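Putative L-alanine-DL-glutamate epimerase (Burkholderia xenovorans, PDB 3GO2) probably acts as a magnesium-dependent racemase or epimerase of the mandelate racemase/muconate lactonizing enzyme family. Local coordinates at the interface of chains A and B. Residues are numbered along the deposited sequence; one frame, centred on the assembly and turned at random. Chains: chain A/B, Putative L-alanine-DL-glutamate epimerase.

The interface of chains A and B. Residues chain A 309-310, 312; chain B 275.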
# COMPACT_ATOMS: atom_id res chain seq x y z
N ASP A 309 -6.00 -16.63 -15.74
CA ASP A 309 -5.15 -17.79 -15.53
C ASP A 309 -3.89 -17.43 -14.75
O ASP A 309 -3.45 -18.19 -13.88
CB ASP A 309 -4.78 -18.38 -16.89
CG ASP A 309 -4.08 -19.69 -16.77
OD1 ASP A 309 -4.62 -20.56 -16.05
OD2 ASP A 309 -3.00 -19.83 -17.39
N ALA A 310 -3.32 -16.26 -15.02
CA ALA A 310 -2.08 -15.83 -14.33
C ALA A 310 -2.32 -15.51 -12.88
O ALA A 310 -1.37 -15.60 -12.07
CB ALA A 310 -1.44 -14.61 -15.08
N ASP A 312 -4.45 -17.38 -11.20
CA ASP A 312 -5.02 -18.68 -10.78
C ASP A 312 -6.50 -18.55 -10.46
O ASP A 312 -6.98 -19.10 -9.46
CB ASP A 312 -4.23 -19.30 -9.61
CG ASP A 312 -2.88 -19.87 -10.03
OD1 ASP A 312 -2.72 -20.32 -11.19
OD2 ASP A 312 -1.98 -19.88 -9.18
N ARG B 275 2.62 -14.20 -15.71
CA ARG B 275 3.03 -14.24 -14.30
C ARG B 275 4.37 -13.51 -14.01
O ARG B 275 4.50 -12.84 -12.99
CB ARG B 275 3.16 -15.67 -13.77
CG ARG B 275 1.87 -16.43 -13.59
CD ARG B 275 2.17 -17.83 -13.03
NE ARG B 275 0.97 -18.63 -12.74
CZ ARG B 275 0.33 -19.42 -13.60
NH1 ARG B 275 0.75 -19.56 -14.86
NH2 ARG B 275 -0.74 -20.09 -13.19
O HOH W 1 -0.14 -18.09 -10.45
O HOH W 2 -1.09 -21.19 -15.82
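B:Arg275 reaches from helix 273-282 over the C-terminal end of helix 298-310 of the other subunit and meets A:Ala310, A:Asp309 and A:Asp312. CG, next along from CB, lies 3.7 Å from the carbonyl O of A:Ala310 and also packs against CB of that alanine, whose small side chain lets the arginine stem lie close to the helix. With CG anti to its own carbonyl carbon (chi1 -71°) and the chain extended through CD to NE, the guanidinium is carried alongside the last turn of the helix. NE is joined to water 1 in a nearly straight bond of 2.6 Å to the water O, and this water also links to A:Ala310 O. At the tip, NH2 forms a salt bridge and hydrogen bond of 2.8 Å with OD1 of A:Asp312, whose short carboxylate, just after the helix, sits at the guanidinium edge. NH2 approaches on the syn side but 30° out of the carboxylate plane; the flat groups are inclined at 53°, and OD2 stays 4.2 Å from NH2, so no parallel fork forms. NH2 also lies 3.4 Å from A:Asp309 O, without a hydrogen bond. NH1 and NH2 share water 2, which continues to A:Asp309 OD2, 2.8 Å from the water O; this acidic side chain may add to the attraction. Arginine suits a place where several N-H groups serve different partners, and its charge may favour the carbonyl-rich helix end. Repeated by two-fold symmetry, this partly water-mediated patch probably helps pair subunits in the deposited eight-chain assembly.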